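Local coordinates for putative oxidoreductase (Mycobacterium avium, PDB 3QHA), which probably catalyses the NAD(P)-dependent oxidation or reduction of an alcohol or hydroxy acid, as a Rossmann-fold member of the 3-hydroxyisobutyrate dehydrogenase family, at the interface of chains A and B. Coordinates in Å, arbitrary orientation; residue numbers count along the deposited sequence, not the author numbering. Chains: chain A/B, Putative oxidoreductase.

Contact 1: the interface of chains A and B. Residues chain A 218, 222; chain B 133, 137, 140, 142-144, 166.
A:Leu222, close to the end of helix 209-223, packs against helix 135-140 of the other subunit and the loop residues B:Gly133 and B:Glu142 on either side of it. Its CB lies 3.7 Å from the carbonyl oxygen O of B:Gly133. From CB the chain runs with CG anti to the carbonyl carbon (chi1 -67°) and then divides into two methyls with different neighbours. CD1 packs against the methyl CB of B:Ala137 at 3.6 Å and also touches the backbone O of B:Glu142. CD2 turns to the rim of the B:Arg140 guanidinium, lying in its plane 3.5 Å from NH2. That guanidinium is held by B:Glu142: NE, at 3.1 Å, and NH2 both bond to the carboxylate oxygen OE1, approaching from the same face, which probably limits rotation of the guanidinium edge that meets the leucine. NH2 of B:Arg140 also bonds the oxygen of a water at 2.7 Å, which in turn meets the backbone O of A:Leu222. One turn earlier in the helix, A:His218 donates from NE2 to the backbone O of B:Glu142 over 2.8 Å. The bond is nearly straight (171° at H) and lies in the imidazole plane, while CE1 of the ring rests near CB of B:Ala166. Together the histidine bond and the leucine packing couple a helix of one subunit to the nucleotide-binding domain of its partner, which may help set how that domain sits.

Contact 2: the interface of chains A and B. Residues chain A 192, 195-196; chain B 225-226, 228-229, 251.
The phenol ring of A:Tyr192 turns one face to B:Ile229, whose branching carbon CB stands 3.9 Å from CD1, displaced from the ring centre toward the rim. At the edge, in the ring plane, lie the carbonyl O of B:Gly225 and CA of B:Pro226, the latter 3.8 Å from CE1. Near the ring edge carrying CD2, the methyl CG2 of B:Thr251 approaches to 4.2 Å from that atom, bringing helix 245-268 to the tyrosine as well. The ring thus fits against the 3-10 turn 226-229 of the partner, with the aliphatic side chain over it and the backbone of the turn along its border. With CG anti to the carbonyl carbon (chi1 -77°), the ring leans out from helix 176-204 toward this turn. B:Ile229 crosses it at a slant and also meets the helix itself: its branch methyl CG2 packs on CB of A:Ala195 at 3.6 Å. That methyl sits between the backbone N and carbonyl carbon of its own residue, and from there it points at the small alanine, whose CB also comes 3.8 Å from the O of B:Pro226. The turn comes close to the helix at this alanine. This largely apolar patch joins the long helix of one subunit to a turn of the other and probably stabilises the dimer of the deposited assembly.

Contact 3: the interface of chains A and B. Residues chain A 225-226, 228-229, 283; chain B 192, 195, 199.
This is a helix-to-turn packing interface within the two-fold dimer of the deposited assembly, of a protein of the 3-hydroxyisobutyrate dehydrogenase family, and it probably contributes to holding the two subunits together through their helical domains. A:Ile229, in the 3-10 turn 226-229, lies across one face of the B:Tyr192 ring on helix 176-204. Its CB stands 3.8 Å from CD1, off the ring centre, while CG1 passes near CG and the terminal CD1 of the isoleucine reaches toward CD2. CG1 lies anti to the backbone N (chi1 -154°), which carries that branch along the ring and leaves CG2 to face the helix. There CG2 meets CB of B:Ala195 at 3.5 Å, a close-packed methyl pair. Beyond the ring, the phenol oxygen OH of B:Tyr192 bonds a water at 2.6 Å, and the same water lies 3.0 Å from the carbonyl O of A:Gly225. This bridge ties the outer end of the tyrosine to the loop just ahead of the turn, whose carbonyl oxygen also borders the ring in its plane. CB of A:Ala228 rests 3.9 Å from OH.

Contact 1: the interface of chains A and B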
loop_
_atom_site.group_PDB
_atom_site.type_symbol
_atom_site.label_atom_id
_atom_site.label_comp_id
_atom_site.label_asym_id
_atom_site.label_seq_id
_atom_site.Cartn_x
_atom_site.Cartn_y
_atom_site.Cartn_z
ATOM N N HIS A 218 6.255 -3.837 6.006
ATOM C CA HIS A 218 6.141 -3.533 7.437
ATOM C C HIS A 218 5.552 -2.147 7.682
ATOM O O HIS A 218 4.651 -1.990 8.504
ATOM C CB HIS A 218 7.500 -3.626 8.136
ATOM C CG HIS A 218 7.444 -3.338 9.606
ATOM N ND1 HIS A 218 7.049 -4.280 10.534
ATOM C CD2 HIS A 218 7.732 -2.216 10.309
ATOM C CE1 HIS A 218 7.097 -3.751 11.743
ATOM N NE2 HIS A 218 7.510 -2.499 11.635
ATOM N N LEU A 222 1.855 -0.517 9.227
ATOM C CA LEU A 222 1.793 0.514 10.261
ATOM C C LEU A 222 0.971 1.718 9.800
ATOM O O LEU A 222 0.119 2.201 10.543
ATOM C CB LEU A 222 3.198 0.970 10.673
ATOM C CG LEU A 222 4.076 -0.064 11.389
ATOM C CD1 LEU A 222 5.514 0.432 11.479
ATOM C CD2 LEU A 222 3.531 -0.383 12.774
ATOM N N GLY B 133 7.488 3.748 9.332
ATOM C CA GLY B 133 6.647 4.894 9.037
ATOM C C GLY B 133 5.672 5.161 10.179
ATOM O O GLY B 133 4.877 4.294 10.562
ATOM N N ALA B 137 3.935 4.321 15.422
ATOM C CA ALA B 137 4.971 3.289 15.414
ATOM C C ALA B 137 6.180 3.709 16.247
ATOM O O ALA B 137 6.780 2.885 16.941
ATOM C CB ALA B 137 5.403 2.985 13.982
ATOM N N ARG B 140 5.672 3.273 19.953
ATOM C CA ARG B 140 5.555 1.854 20.323
ATOM C C ARG B 140 6.847 1.052 20.145
ATOM O O ARG B 140 6.916 -0.114 20.541
ATOM C CB ARG B 140 4.448 1.183 19.499
ATOM C CG ARG B 140 3.041 1.684 19.794
ATOM C CD ARG B 140 1.989 0.732 19.231
ATOM N NE ARG B 140 2.184 0.490 17.799
ATOM C CZ ARG B 140 1.530 1.098 16.809
ATOM N NH1 ARG B 140 0.590 2.011 17.051
ATOM N NH2 ARG B 140 1.817 0.781 15.551
ATOM N N GLU B 142 8.130 0.312 17.126
ATOM C CA GLU B 142 7.841 -0.576 15.995
ATOM C C GLU B 142 8.281 -0.001 14.645
ATOM O O GLU B 142 7.856 -0.483 13.593
ATOM C CB GLU B 142 6.344 -0.926 15.976
ATOM C CG GLU B 142 6.004 -2.110 16.868
ATOM C CD GLU B 142 4.515 -2.265 17.134
ATOM O OE1 GLU B 142 3.697 -1.772 16.323
ATOM O OE2 GLU B 142 4.161 -2.889 18.162
ATOM N N LEU B 143 9.152 1.006 14.667
ATOM C CA LEU B 143 9.648 1.608 13.431
ATOM C C LEU B 143 10.438 0.626 12.571
ATOM O O LEU B 143 10.925 -0.399 13.055
ATOM C CB LEU B 143 10.539 2.824 13.723
ATOM C CG LEU B 143 9.827 4.134 14.063
ATOM C CD1 LEU B 143 10.846 5.233 14.317
ATOM C CD2 LEU B 143 8.851 4.546 12.959
ATOM N N ALA B 144 10.529 0.950 11.287
ATOM C CA ALA B 144 11.547 0.391 10.422
ATOM C C ALA B 144 12.658 1.426 10.336
ATOM O O ALA B 144 12.386 2.627 10.310
ATOM C CB ALA B 144 10.984 0.103 9.049
ATOM N N ALA B 166 11.342 -2.233 15.195
ATOM C CA ALA B 166 11.021 -3.649 15.000
ATOM C C ALA B 166 11.712 -4.230 13.763
ATOM O O ALA B 166 11.887 -5.447 13.666
ATOM C CB ALA B 166 9.516 -3.835 14.891
HETATM O O HOH W 1 1.168 2.507 13.592
#

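Contact 2: the interface of chains A and B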
loop_
_atom_site.group_PDB
_atom_site.type_symbol
_atom_site.label_atom_id
_atom_site.label_comp_id
_atom_site.label_asym_id
_atom_site.label_seq_id
_atom_site.Cartn_x
_atom_site.Cartn_y
_atom_site.Cartn_z
ATOM N N TYR A 192 2.006 -1.212 -8.216
ATOM C CA TYR A 192 2.881 -2.341 -8.535
ATOM C C TYR A 192 3.945 -1.922 -9.547
ATOM O O TYR A 192 5.114 -2.276 -9.396
ATOM C CB TYR A 192 2.090 -3.550 -9.059
ATOM C CG TYR A 192 1.358 -4.366 -7.998
ATOM C CD1 TYR A 192 1.553 -4.143 -6.630
ATOM C CD2 TYR A 192 0.492 -5.388 -8.369
ATOM C CE1 TYR A 192 0.888 -4.900 -5.675
ATOM C CE2 TYR A 192 -0.176 -6.149 -7.420
ATOM C CZ TYR A 192 0.026 -5.900 -6.075
ATOM O OH TYR A 192 -0.633 -6.654 -5.131
ATOM N N ALA A 195 6.353 0.168 -7.603
ATOM C CA ALA A 195 7.199 -0.717 -6.798
ATOM C C ALA A 195 8.364 -1.286 -7.606
ATOM O O ALA A 195 9.496 -1.302 -7.132
ATOM C CB ALA A 195 6.364 -1.857 -6.198
ATOM N N CYS A 196 8.083 -1.747 -8.824
ATOM C CA CYS A 196 9.120 -2.299 -9.697
ATOM C C CYS A 196 10.144 -1.228 -10.084
ATOM O O CYS A 196 11.344 -1.496 -10.135
ATOM C CB CYS A 196 8.496 -2.935 -10.945
ATOM S SG CYS A 196 7.456 -4.384 -10.585
ATOM N N GLY B 225 -0.193 -4.653 0.367
ATOM C CA GLY B 225 0.035 -3.410 -0.374
ATOM C C GLY B 225 1.019 -3.591 -1.522
ATOM O O GLY B 225 1.345 -4.719 -1.889
ATOM N N PRO B 226 1.517 -2.474 -2.088
ATOM C CA PRO B 226 2.483 -2.519 -3.198
ATOM C C PRO B 226 3.718 -3.366 -2.891
ATOM O O PRO B 226 4.298 -3.961 -3.799
ATOM C CB PRO B 226 2.899 -1.054 -3.390
ATOM C CG PRO B 226 1.971 -0.237 -2.578
ATOM C CD PRO B 226 1.323 -1.112 -1.564
ATOM N N ALA B 228 3.836 -6.164 -1.629
ATOM C CA ALA B 228 3.557 -7.563 -1.947
ATOM C C ALA B 228 4.262 -8.035 -3.216
ATOM O O ALA B 228 4.590 -9.210 -3.339
ATOM C CB ALA B 228 2.053 -7.787 -2.069
ATOM N N ILE B 229 4.505 -7.122 -4.152
ATOM C CA ILE B 229 5.151 -7.474 -5.416
ATOM C C ILE B 229 6.681 -7.413 -5.324
ATOM O O ILE B 229 7.374 -7.826 -6.255
ATOM C CB ILE B 229 4.647 -6.560 -6.572
ATOM C CG1 ILE B 229 4.608 -7.330 -7.895
ATOM C CG2 ILE B 229 5.496 -5.300 -6.692
ATOM C CD1 ILE B 229 3.537 -8.404 -7.948
ATOM N N THR B 251 -0.660 -12.056 -12.667
ATOM C CA THR B 251 -0.735 -10.647 -12.256
ATOM C C THR B 251 -0.624 -9.674 -13.443
ATOM O O THR B 251 -1.311 -8.650 -13.477
ATOM C CB THR B 251 0.343 -10.314 -11.199
ATOM O OG1 THR B 251 0.092 -11.070 -10.006
ATOM C CG2 THR B 251 0.342 -8.823 -10.858
#

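Contact 3: the interface of chains A and B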
loop_
_atom_site.group_PDB
_atom_site.type_symbol
_atom_site.label_atom_id
_atom_site.label_comp_id
_atom_site.label_asym_id
_atom_site.label_seq_id
_atom_site.Cartn_x
_atom_site.Cartn_y
_atom_site.Cartn_z
ATOM N N GLY A 225 -0.825 2.289 4.026
ATOM C CA GLY A 225 -0.481 2.221 2.604
ATOM C C GLY A 225 -0.998 3.409 1.804
ATOM O O GLY A 225 -1.316 4.451 2.379
ATOM N N PRO A 226 -1.074 3.264 0.466
ATOM C CA PRO A 226 -1.528 4.335 -0.432
ATOM C C PRO A 226 -2.856 4.963 -0.013
ATOM O O PRO A 226 -3.048 6.163 -0.195
ATOM C CB PRO A 226 -1.688 3.628 -1.781
ATOM C CG PRO A 226 -0.780 2.461 -1.719
ATOM C CD PRO A 226 -0.641 2.067 -0.276
ATOM N N ALA A 228 -3.791 5.792 2.768
ATOM C CA ALA A 228 -3.533 6.832 3.763
ATOM C C ALA A 228 -3.801 8.251 3.254
ATOM O O ALA A 228 -4.188 9.117 4.033
ATOM C CB ALA A 228 -2.095 6.727 4.271
ATOM N N ILE A 229 -3.593 8.490 1.960
ATOM C CA ILE A 229 -3.782 9.828 1.386
ATOM C C ILE A 229 -5.230 10.072 0.940
ATOM O O ILE A 229 -5.587 11.189 0.565
ATOM C CB ILE A 229 -2.811 10.058 0.194
ATOM C CG1 ILE A 229 -2.511 11.552 -0.006
ATOM C CG2 ILE A 229 -3.367 9.437 -1.086
ATOM C CD1 ILE A 229 -1.913 12.245 1.208
ATOM N N LEU A 283 2.028 15.780 -8.260
ATOM C CA LEU A 283 1.620 15.505 -6.873
ATOM C C LEU A 283 0.815 16.639 -6.251
ATOM O O LEU A 283 -0.231 16.403 -5.650
ATOM C CB LEU A 283 2.832 15.208 -5.984
ATOM C CG LEU A 283 2.529 14.829 -4.529
ATOM C CD1 LEU A 283 1.687 13.553 -4.443
ATOM C CD2 LEU A 283 3.822 14.670 -3.753
ATOM N N TYR B 192 0.939 7.684 -3.659
ATOM C CA TYR B 192 -0.012 8.750 -3.295
ATOM C C TYR B 192 -0.499 9.496 -4.542
ATOM O O TYR B 192 -1.691 9.762 -4.683
ATOM C CB TYR B 192 0.596 9.758 -2.306
ATOM C CG TYR B 192 0.807 9.272 -0.874
ATOM C CD1 TYR B 192 0.332 8.030 -0.432
ATOM C CD2 TYR B 192 1.458 10.085 0.052
ATOM C CE1 TYR B 192 0.530 7.610 0.890
ATOM C CE2 TYR B 192 1.657 9.675 1.368
ATOM C CZ TYR B 192 1.189 8.439 1.781
ATOM O OH TYR B 192 1.386 8.042 3.084
ATOM N N ALA B 195 -2.966 7.348 -6.100
ATOM C CA ALA B 195 -4.201 7.335 -5.318
ATOM C C ALA B 195 -5.086 8.523 -5.698
ATOM O O ALA B 195 -6.290 8.368 -5.908
ATOM C CB ALA B 195 -3.895 7.348 -3.831
ATOM N N MET B 199 -8.785 8.692 -7.243
ATOM C CA MET B 199 -9.853 9.503 -6.655
ATOM C C MET B 199 -10.509 10.413 -7.694
ATOM O O MET B 199 -11.715 10.644 -7.642
ATOM C CB MET B 199 -9.318 10.361 -5.503
ATOM C CG MET B 199 -8.871 9.569 -4.287
ATOM S SD MET B 199 -7.746 10.503 -3.231
ATOM C CE MET B 199 -8.865 11.697 -2.501
HETATM O O HOH W 2 1.201 5.481 3.667
#

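Contacts 2 and 3 share a core related by the two-fold axis: the tyrosine and alanine of helix 176-204 and the 3-10 turn 226-229 appear in both, with the chains exchanged, and their C-alpha centres lie about 15 Å apart. Contact 1 is about 20 Å from contact 2 and 19 Å from contact 3. It uses helix 209-223 of chain A, which leads into the turn of contact 3, and meets the nucleotide-binding domain of chain B. One segment of each subunit therefore engages both the helical and the Rossmann domain of its partner, so dimer packing and domain placement may be linked.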